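Local coordinates for protein beta-porphyranase B (PDB 4AWD) that hydrolyses the beta-1,4 linkages between D-galactose and 6-sulfated L-galactose in porphyran, the sulfated galactan of red seaweeds, releasing mostly disaccharides, at residues A142-M147 and M183-S188; D178-M183 and H241-W246; W199-N204 and T233-E238. All coordinates share one frame; numbering follows the deposited sequence.

Contact 1 (A142-M147 and M183-S188); sequences ASLTTM and MGIIRS
Leu-144 and Ile-185 lay their side chains across each other at about a right angle, where two loops of the GH16 beta-sandwich meet: 142-147 follows strand 134-141, while the loop 183-188 comes after the strand that carries Glu-181. The apolar contact runs from Leu-144 CG to Ile-185 CG1 at 4.1 Å. Leu-144 sets out away from the other loop, yet its CG, anti to the backbone N, swings back toward that isoleucine branch. Leu-144 is also the centre of an inverse gamma turn. Beyond it, Thr-145 O accepts the amide of Ile-185 (N to O 3.1 Å, 158° at the hydrogen), the donor standing 56° out of the carbonyl plane, and a weaker bond from Gly-184 N. The bare CA of Gly-184 packs directly on Ser-143 O at 3.2 Å in a CA-H...O contact. A water accepts from Ser-143 OG and donates to Met-147 O, joining these two residues within 142-147, and accepts weakly from Gly-184 N. Further out, Thr-146 and Arg-187 also cross at about a right angle: methyl CG2 of Thr-146 touches Arg-187 CD at 3.7 Å, while Thr-146 OG1 and Arg-187 NH1 both bond to Gln-294 O, and Arg-187 NH2 forms a salt bridge with Asp-300. The side chain of Met-183 is about 8 Å from that of Glu-181, the probable proton donor; its bend at chi3 (68°) brings CE to 3.6 Å from Thr-146 O, the same distance as SD.

Contact 2 (D178-M183 and H241-W246); sequences DIIETM and HTYGCW
Two consecutive residues, Ile-179 and Ile-180, both direct their side chains from the backbone toward strand 241-246, although neighbours in a regular strand would alternate. The cause is a classic beta bulge: both residues face Phe-151 on the adjacent strand 149-163, and the chain turns a corner at Ile-179. Ile-180 lies over one face of the Tyr-243 ring. Its CG1 is 3.9 Å from the ring centroid and 23° off the normal, a CH-pi contact displaced toward the rim at CD1. Ile-180 CG1 is anti to its own backbone nitrogen (chi1 -175°), and CG2, on the other branch, reaches Tyr-243 CB at 3.7 Å, so the isoleucine spans the root of the tyrosine as well as its ring. No hydrogen bond joins the two segments, and the nearest CA atoms, those of Ile-179 and Cys-245, are 6.1 Å apart. This is packing between the facing layers of the GH16 beta-sandwich, a jelly-roll fold in which side chains fill the space between sheets. Ile-179 divides its branches: CG2 approaches Tyr-243 O at 3.5 Å, and CG1 meets Cys-245 CB, also at 3.5 Å. Tyr-257 meets the Tyr-243 ring with planes at about 45°. Glu-181, the probable proton donor, follows directly after the bulge and takes no part in this apolar layer, its OE1 hydrogen-bonded to Tyr-289 OH.

Contact 3 (W199-N204 and T233-E238); sequences WNMQMN and TDPSAE
Two backbone hydrogen bonds join Asn-200 and Met-201 to segment 233-238, and they differ in geometry. Ser-236 N donates to Asn-200 O at 2.8 Å with the donor in the carbonyl plane and a C=O...N angle of 157°. Thr-233 N reaches Met-201 O at the same length but stands 53° out of that carbonyl's plane. The first acceptor also takes a CA-H...O contact from Pro-235 CA at 3.4 Å, so one oxygen meets two successive residues. A water extends the polar set, accepting from Asn-200 ND2 and from Ala-237 N.

Van der Waals contacts accompany these bonds. Thr-233 pushes its methyl CG2 against the backbone, 3.4 Å from Gln-202 N. Met-201, bent at chi3 (-142°), crosses the proline obliquely in an apolar contact, with CE 4.0 Å from Pro-235 CG. The Asn-200 side chain crosses the same proline, its ND2 4.0 Å from Pro-235 CB.

Within 199-204, the amide of Asn-204 folds back: ND2 donates to Trp-199 O at 2.9 Å, on a lone pair. Trp-199 touches the Glu-181 side chain and packs edge-to-face against Trp-195 and Trp-291. Met-203 centres an inverse gamma turn just ahead of strand 204-213. The pairing thus belongs to the loops at the strand ends of a GH16 beta-sandwich, with the Ser-236 side chain about 9 Å from that of Glu-181, the probable proton donor.

Contact 2 is the core element, centred about 7 Å from the centre of the chain; it has no hydrogen bond between its segments and rests mainly on apolar and CH-pi contacts. Contacts 1 and 3, about 16 and 15 Å out, join loops and use backbone hydrogen bonds and water; contact 1 is largely buried, contact 3 only partly. Contacts 1 and 2 share Met-183, where the strand bearing the probable proton donor passes into its loop. Segment 233-238 meets both neighbours: Ser-236 O lies 2.9 Å from Ala-142 N, a probable hydrogen bond, and Ser-236 OG packs on Thr-182 CB. A bond from Asn-204 ND2 to Glu-181 O links contact 3 to contact 2.

Contact 1 (A142-M147 and M183-S188)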
loop_
_atom_site.group_PDB
_atom_site.type_symbol
_atom_site.label_atom_id
_atom_site.label_comp_id
_atom_site.label_asym_id
_atom_site.label_seq_id
_atom_site.Cartn_x
_atom_site.Cartn_y
_atom_site.Cartn_z
ATOM N N ALA A 142 -7.881 -10.437 1.033
ATOM C CA ALA A 142 -6.780 -10.803 0.103
ATOM C C ALA A 142 -7.219 -11.851 -0.900
ATOM O O ALA A 142 -8.095 -12.655 -0.607
ATOM C CB ALA A 142 -5.531 -11.288 0.857
ATOM N N SER A 143 -6.604 -11.829 -2.083
ATOM C CA SER A 143 -6.787 -12.895 -3.067
ATOM C C SER A 143 -6.195 -14.177 -2.497
ATOM O O SER A 143 -5.204 -14.109 -1.757
ATOM C CB SER A 143 -6.095 -12.539 -4.380
ATOM O OG SER A 143 -4.693 -12.421 -4.191
ATOM N N LEU A 144 -6.813 -15.324 -2.804
ATOM C CA LEU A 144 -6.276 -16.641 -2.434
ATOM C C LEU A 144 -5.234 -17.038 -3.478
ATOM O O LEU A 144 -5.459 -17.876 -4.353
ATOM C CB LEU A 144 -7.382 -17.693 -2.297
ATOM C CG LEU A 144 -7.043 -18.949 -1.456
ATOM C CD1 LEU A 144 -6.814 -18.612 -0.005
ATOM C CD2 LEU A 144 -8.123 -20.027 -1.558
ATOM N N THR A 145 -4.064 -16.433 -3.332
ATOM C CA THR A 145 -3.114 -16.322 -4.406
ATOM C C THR A 145 -1.773 -15.992 -3.768
ATOM O O THR A 145 -1.742 -15.467 -2.650
ATOM C CB THR A 145 -3.603 -15.178 -5.342
ATOM O OG1 THR A 145 -4.198 -15.725 -6.535
ATOM C CG2 THR A 145 -2.526 -14.211 -5.687
ATOM N N THR A 146 -0.677 -16.311 -4.461
ATOM C CA THR A 146 0.656 -15.949 -4.005
ATOM C C THR A 146 1.120 -14.573 -4.511
ATOM O O THR A 146 2.322 -14.270 -4.501
ATOM C CB THR A 146 1.711 -16.991 -4.425
ATOM O OG1 THR A 146 1.553 -17.288 -5.810
ATOM C CG2 THR A 146 1.616 -18.284 -3.588
ATOM N N MET A 147 0.174 -13.755 -4.967
ATOM C CA MET A 147 0.426 -12.342 -5.267
ATOM C C MET A 147 -0.100 -11.470 -4.126
ATOM O O MET A 147 -1.047 -11.845 -3.425
ATOM C CB MET A 147 -0.185 -11.934 -6.613
ATOM C CG MET A 147 0.649 -12.407 -7.785
ATOM S SD MET A 147 -0.058 -12.123 -9.415
ATOM C CE MET A 147 -0.000 -10.331 -9.522
ATOM N N MET A 183 -0.240 -11.871 1.422
ATOM C CA MET A 183 -0.728 -12.658 0.302
ATOM C C MET A 183 -1.570 -13.779 0.900
ATOM O O MET A 183 -1.370 -14.134 2.059
ATOM C CB MET A 183 0.415 -13.203 -0.569
ATOM C CG MET A 183 1.373 -14.152 0.123
ATOM S SD MET A 183 2.664 -14.782 -0.978
ATOM C CE MET A 183 3.639 -13.307 -1.313
ATOM N N GLY A 184 -2.505 -14.321 0.129
ATOM C CA GLY A 184 -3.430 -15.289 0.675
ATOM C C GLY A 184 -2.860 -16.679 0.887
ATOM O O GLY A 184 -3.289 -17.395 1.806
ATOM N N ILE A 185 -1.930 -17.079 0.020
ATOM C CA ILE A 185 -1.290 -18.399 0.106
ATOM C C ILE A 185 0.218 -18.255 0.311
ATOM O O ILE A 185 0.864 -17.420 -0.338
ATOM C CB ILE A 185 -1.509 -19.248 -1.180
ATOM C CG1 ILE A 185 -3.005 -19.475 -1.457
ATOM C CG2 ILE A 185 -0.726 -20.577 -1.084
ATOM C CD1 ILE A 185 -3.313 -20.050 -2.873
ATOM N N ILE A 186 0.766 -19.083 1.194
ATOM C CA ILE A 186 2.195 -19.105 1.470
ATOM C C ILE A 186 2.808 -20.406 0.929
ATOM O O ILE A 186 2.389 -21.494 1.334
ATOM C CB ILE A 186 2.459 -18.999 2.994
ATOM C CG1 ILE A 186 1.847 -17.715 3.590
ATOM C CG2 ILE A 186 3.951 -19.081 3.281
ATOM C CD1 ILE A 186 2.346 -16.388 2.969
ATOM N N ARG A 187 3.796 -20.302 0.037
ATOM C CA ARG A 187 4.399 -21.494 -0.581
ATOM C C ARG A 187 5.912 -21.669 -0.350
ATOM O O ARG A 187 6.357 -22.743 0.057
ATOM C CB ARG A 187 4.085 -21.550 -2.078
ATOM C CG ARG A 187 2.689 -22.042 -2.412
ATOM C CD ARG A 187 2.438 -21.910 -3.893
ATOM N NE ARG A 187 1.112 -22.358 -4.304
ATOM C CZ ARG A 187 0.524 -22.003 -5.447
ATOM N NH1 ARG A 187 1.131 -21.161 -6.297
ATOM N NH2 ARG A 187 -0.689 -22.477 -5.736
ATOM N N SER A 188 6.696 -20.622 -0.608
ATOM C CA SER A 188 8.148 -20.718 -0.527
ATOM C C SER A 188 8.660 -20.463 0.883
ATOM O O SER A 188 9.004 -19.343 1.262
ATOM C CB SER A 188 8.795 -19.776 -1.533
ATOM O OG SER A 188 8.509 -20.212 -2.846
HETATM O O HOH W 1 -3.196 -11.866 -1.851
#

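Contact 2 (D178-M183 and H241-W246)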
loop_
_atom_site.group_PDB
_atom_site.type_symbol
_atom_site.label_atom_id
_atom_site.label_comp_id
_atom_site.label_asym_id
_atom_site.label_seq_id
_atom_site.Cartn_x
_atom_site.Cartn_y
_atom_site.Cartn_z
ATOM N N ASP A 178 3.709 1.677 4.162
ATOM C CA ASP A 178 2.992 0.428 3.896
ATOM C C ASP A 178 2.060 0.144 5.048
ATOM O O ASP A 178 2.513 -0.131 6.162
ATOM C CB ASP A 178 3.982 -0.736 3.727
ATOM C CG ASP A 178 4.753 -0.657 2.420
ATOM O OD1 ASP A 178 4.089 -0.591 1.375
ATOM O OD2 ASP A 178 6.007 -0.663 2.438
ATOM N N ILE A 179 0.761 0.244 4.788
ATOM C CA ILE A 179 -0.231 0.027 5.831
ATOM C C ILE A 179 -0.501 -1.471 5.968
ATOM O O ILE A 179 -0.555 -1.993 7.076
ATOM C CB ILE A 179 -1.517 0.867 5.603
ATOM C CG1 ILE A 179 -1.179 2.358 5.748
ATOM C CG2 ILE A 179 -2.601 0.468 6.609
ATOM C CD1 ILE A 179 -2.220 3.335 5.246
ATOM N N ILE A 180 -0.647 -2.164 4.843
ATOM C CA ILE A 180 -0.669 -3.628 4.866
ATOM C C ILE A 180 -0.068 -4.229 3.612
ATOM O O ILE A 180 -0.335 -3.762 2.499
ATOM C CB ILE A 180 -2.107 -4.215 5.127
ATOM C CG1 ILE A 180 -2.070 -5.746 5.277
ATOM C CG2 ILE A 180 -3.128 -3.762 4.031
ATOM C CD1 ILE A 180 -1.263 -6.250 6.496
ATOM N N GLU A 181 0.757 -5.254 3.817
ATOM C CA GLU A 181 1.117 -6.224 2.785
ATOM C C GLU A 181 0.728 -7.602 3.301
ATOM O O GLU A 181 1.024 -7.930 4.442
ATOM C CB GLU A 181 2.626 -6.210 2.520
ATOM C CG GLU A 181 3.213 -4.897 2.042
ATOM C CD GLU A 181 4.712 -4.977 1.850
ATOM O OE1 GLU A 181 5.156 -5.640 0.881
ATOM O OE2 GLU A 181 5.460 -4.395 2.669
ATOM N N THR A 182 0.027 -8.395 2.488
ATOM C CA THR A 182 -0.133 -9.840 2.742
ATOM C C THR A 182 -0.211 -10.543 1.397
ATOM O O THR A 182 -0.252 -9.870 0.357
ATOM C CB THR A 182 -1.439 -10.210 3.413
ATOM O OG1 THR A 182 -2.431 -9.254 3.033
ATOM C CG2 THR A 182 -1.308 -10.290 4.890
ATOM N N MET A 183 -0.240 -11.871 1.422
ATOM C CA MET A 183 -0.728 -12.658 0.302
ATOM C C MET A 183 -1.570 -13.779 0.900
ATOM O O MET A 183 -1.370 -14.134 2.059
ATOM C CB MET A 183 0.415 -13.203 -0.569
ATOM C CG MET A 183 1.373 -14.152 0.123
ATOM S SD MET A 183 2.664 -14.782 -0.978
ATOM C CE MET A 183 3.639 -13.307 -1.313
ATOM N N HIS A 241 -10.934 -7.524 6.516
ATOM C CA HIS A 241 -10.448 -6.938 7.741
ATOM C C HIS A 241 -10.041 -5.508 7.476
ATOM O O HIS A 241 -9.860 -5.081 6.335
ATOM C CB HIS A 241 -9.276 -7.743 8.328
ATOM C CG HIS A 241 -9.648 -9.130 8.750
ATOM N ND1 HIS A 241 -10.252 -9.405 9.958
ATOM C CD2 HIS A 241 -9.494 -10.323 8.125
ATOM C CE1 HIS A 241 -10.462 -10.707 10.054
ATOM N NE2 HIS A 241 -10.013 -11.287 8.955
ATOM N N THR A 242 -9.860 -4.791 8.558
ATOM C CA THR A 242 -9.604 -3.379 8.525
ATOM C C THR A 242 -8.102 -3.178 8.774
ATOM O O THR A 242 -7.542 -3.745 9.716
ATOM C CB THR A 242 -10.566 -2.712 9.573
ATOM O OG1 THR A 242 -11.732 -2.224 8.891
ATOM C CG2 THR A 242 -9.939 -1.616 10.331
ATOM N N TYR A 243 -7.449 -2.426 7.894
ATOM C CA TYR A 243 -6.013 -2.146 8.020
ATOM C C TYR A 243 -5.799 -0.641 7.919
ATOM O O TYR A 243 -6.066 -0.026 6.885
ATOM C CB TYR A 243 -5.199 -2.877 6.944
ATOM C CG TYR A 243 -5.398 -4.373 6.915
ATOM C CD1 TYR A 243 -4.627 -5.211 7.721
ATOM C CD2 TYR A 243 -6.356 -4.955 6.075
ATOM C CE1 TYR A 243 -4.793 -6.584 7.703
ATOM C CE2 TYR A 243 -6.550 -6.338 6.057
ATOM C CZ TYR A 243 -5.754 -7.147 6.876
ATOM O OH TYR A 243 -5.925 -8.512 6.871
ATOM N N GLY A 244 -5.325 -0.056 9.007
ATOM C CA GLY A 244 -5.318 1.383 9.137
ATOM C C GLY A 244 -4.065 1.970 9.732
ATOM O O GLY A 244 -3.339 1.339 10.509
ATOM N N CYS A 245 -3.816 3.201 9.343
ATOM C CA CYS A 245 -2.687 3.925 9.837
ATOM C C CYS A 245 -3.143 5.285 10.346
ATOM O O CYS A 245 -3.915 5.979 9.669
ATOM C CB CYS A 245 -1.713 4.157 8.701
ATOM S SG CYS A 245 -0.303 5.023 9.260
ATOM N N TRP A 246 -2.663 5.655 11.531
ATOM C CA TRP A 246 -2.711 7.039 11.959
ATOM C C TRP A 246 -1.331 7.633 11.708
ATOM O O TRP A 246 -0.388 7.399 12.463
ATOM C CB TRP A 246 -3.087 7.174 13.438
ATOM C CG TRP A 246 -3.219 8.606 13.896
ATOM C CD1 TRP A 246 -2.886 9.740 13.194
ATOM C CD2 TRP A 246 -3.705 9.060 15.167
ATOM N NE1 TRP A 246 -3.147 10.864 13.948
ATOM C CE2 TRP A 246 -3.645 10.473 15.162
ATOM C CE3 TRP A 246 -4.189 8.408 16.309
ATOM C CZ2 TRP A 246 -4.051 11.246 16.261
ATOM C CZ3 TRP A 246 -4.598 9.175 17.396
ATOM C CH2 TRP A 246 -4.522 10.582 17.363
#

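Contact 3 (W199-N204 and T233-E238)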
loop_
_atom_site.group_PDB
_atom_site.type_symbol
_atom_site.label_atom_id
_atom_site.label_comp_id
_atom_site.label_asym_id
_atom_site.label_seq_id
_atom_site.Cartn_x
_atom_site.Cartn_y
_atom_site.Cartn_z
ATOM N N TRP A 199 2.918 -15.246 7.130
ATOM C CA TRP A 199 2.846 -13.881 6.622
ATOM C C TRP A 199 1.413 -13.422 6.300
ATOM O O TRP A 199 1.107 -12.241 6.416
ATOM C CB TRP A 199 3.724 -13.750 5.392
ATOM C CG TRP A 199 4.263 -12.384 5.145
ATOM C CD1 TRP A 199 5.145 -11.690 5.932
ATOM C CD2 TRP A 199 4.002 -11.557 4.009
ATOM N NE1 TRP A 199 5.446 -10.479 5.354
ATOM C CE2 TRP A 199 4.752 -10.369 4.175
ATOM C CE3 TRP A 199 3.204 -11.704 2.861
ATOM C CZ2 TRP A 199 4.727 -9.326 3.240
ATOM C CZ3 TRP A 199 3.179 -10.661 1.920
ATOM C CH2 TRP A 199 3.938 -9.492 2.121
ATOM N N ASN A 200 0.557 -14.367 5.900
ATOM C CA ASN A 200 -0.864 -14.114 5.711
ATOM C C ASN A 200 -1.668 -13.897 7.002
ATOM O O ASN A 200 -2.889 -13.644 6.933
ATOM C CB ASN A 200 -1.508 -15.227 4.870
ATOM C CG ASN A 200 -1.645 -16.545 5.627
ATOM O OD1 ASN A 200 -0.709 -17.004 6.288
ATOM N ND2 ASN A 200 -2.827 -17.167 5.513
ATOM N N MET A 201 -0.991 -13.998 8.156
ATOM C CA MET A 201 -1.615 -13.816 9.482
ATOM C C MET A 201 -0.870 -12.825 10.368
ATOM O O MET A 201 -0.924 -12.927 11.599
ATOM C CB MET A 201 -1.732 -15.146 10.243
ATOM C CG MET A 201 -2.616 -16.160 9.565
ATOM S SD MET A 201 -2.718 -17.730 10.430
ATOM C CE MET A 201 -2.725 -18.792 8.996
ATOM N N GLN A 202 -0.170 -11.881 9.755
ATOM C CA GLN A 202 0.608 -10.918 10.514
ATOM C C GLN A 202 0.330 -9.523 9.967
ATOM O O GLN A 202 0.108 -9.354 8.768
ATOM C CB GLN A 202 2.127 -11.247 10.496
ATOM C CG GLN A 202 2.543 -12.679 10.987
ATOM C CD GLN A 202 2.423 -12.902 12.515
ATOM O OE1 GLN A 202 2.217 -11.947 13.265
ATOM N NE2 GLN A 202 2.556 -14.170 12.973
ATOM N N MET A 203 0.323 -8.531 10.855
ATOM C CA MET A 203 0.143 -7.132 10.460
ATOM C C MET A 203 1.484 -6.655 9.938
ATOM O O MET A 203 2.279 -6.050 10.668
ATOM C CB MET A 203 -0.308 -6.294 11.668
ATOM C CG MET A 203 -0.718 -4.846 11.390
ATOM S SD MET A 203 -2.222 -4.724 10.402
ATOM C CE MET A 203 -2.280 -2.967 10.063
ATOM N N ASN A 204 1.756 -6.982 8.676
ATOM C CA ASN A 204 2.959 -6.503 8.001
ATOM C C ASN A 204 2.802 -5.059 7.514
ATOM O O ASN A 204 2.232 -4.800 6.456
ATOM C CB ASN A 204 3.334 -7.431 6.847
ATOM C CG ASN A 204 3.176 -8.882 7.201
ATOM O OD1 ASN A 204 3.875 -9.400 8.078
ATOM N ND2 ASN A 204 2.250 -9.557 6.523
ATOM N N THR A 233 -2.667 -11.484 13.319
ATOM C CA THR A 233 -3.730 -11.142 12.403
ATOM C C THR A 233 -4.447 -12.407 11.917
ATOM O O THR A 233 -3.971 -13.510 12.137
ATOM C CB THR A 233 -3.126 -10.214 11.308
ATOM O OG1 THR A 233 -3.602 -8.868 11.514
ATOM C CG2 THR A 233 -3.376 -10.688 9.909
ATOM N N ASP A 234 -5.620 -12.259 11.318
ATOM C CA ASP A 234 -6.362 -13.413 10.821
ATOM C C ASP A 234 -5.965 -13.700 9.375
ATOM O O ASP A 234 -5.498 -12.796 8.686
ATOM C CB ASP A 234 -7.862 -13.146 10.913
ATOM C CG ASP A 234 -8.302 -12.813 12.313
ATOM O OD1 ASP A 234 -8.290 -13.719 13.177
ATOM O OD2 ASP A 234 -8.661 -11.646 12.552
ATOM N N PRO A 235 -6.159 -14.957 8.903
ATOM C CA PRO A 235 -5.765 -15.294 7.520
ATOM C C PRO A 235 -6.352 -14.283 6.516
ATOM O O PRO A 235 -7.575 -14.124 6.433
ATOM C CB PRO A 235 -6.329 -16.707 7.325
ATOM C CG PRO A 235 -6.428 -17.275 8.706
ATOM C CD PRO A 235 -6.787 -16.108 9.588
ATOM N N SER A 236 -5.481 -13.582 5.793
ATOM C CA SER A 236 -5.897 -12.391 5.050
ATOM C C SER A 236 -6.906 -12.669 3.925
ATOM O O SER A 236 -7.719 -11.816 3.598
ATOM C CB SER A 236 -4.682 -11.630 4.523
ATOM O OG SER A 236 -3.874 -12.475 3.732
ATOM N N ALA A 237 -6.869 -13.877 3.371
ATOM C CA ALA A 237 -7.759 -14.263 2.265
ATOM C C ALA A 237 -9.127 -14.801 2.694
ATOM O O ALA A 237 -10.025 -14.948 1.865
ATOM C CB ALA A 237 -7.069 -15.266 1.368
ATOM N N GLU A 238 -9.293 -15.096 3.977
ATOM C CA GLU A 238 -10.539 -15.719 4.439
ATOM C C GLU A 238 -11.653 -14.715 4.714
ATOM O O GLU A 238 -12.834 -15.079 4.728
ATOM C CB GLU A 238 -10.316 -16.592 5.685
ATOM C CG GLU A 238 -9.290 -17.738 5.540
ATOM C CD GLU A 238 -9.399 -18.556 4.239
ATOM O OE1 GLU A 238 -10.476 -18.590 3.594
ATOM O OE2 GLU A 238 -8.376 -19.177 3.854
HETATM O O HOH W 2 -5.044 -16.468 3.728
#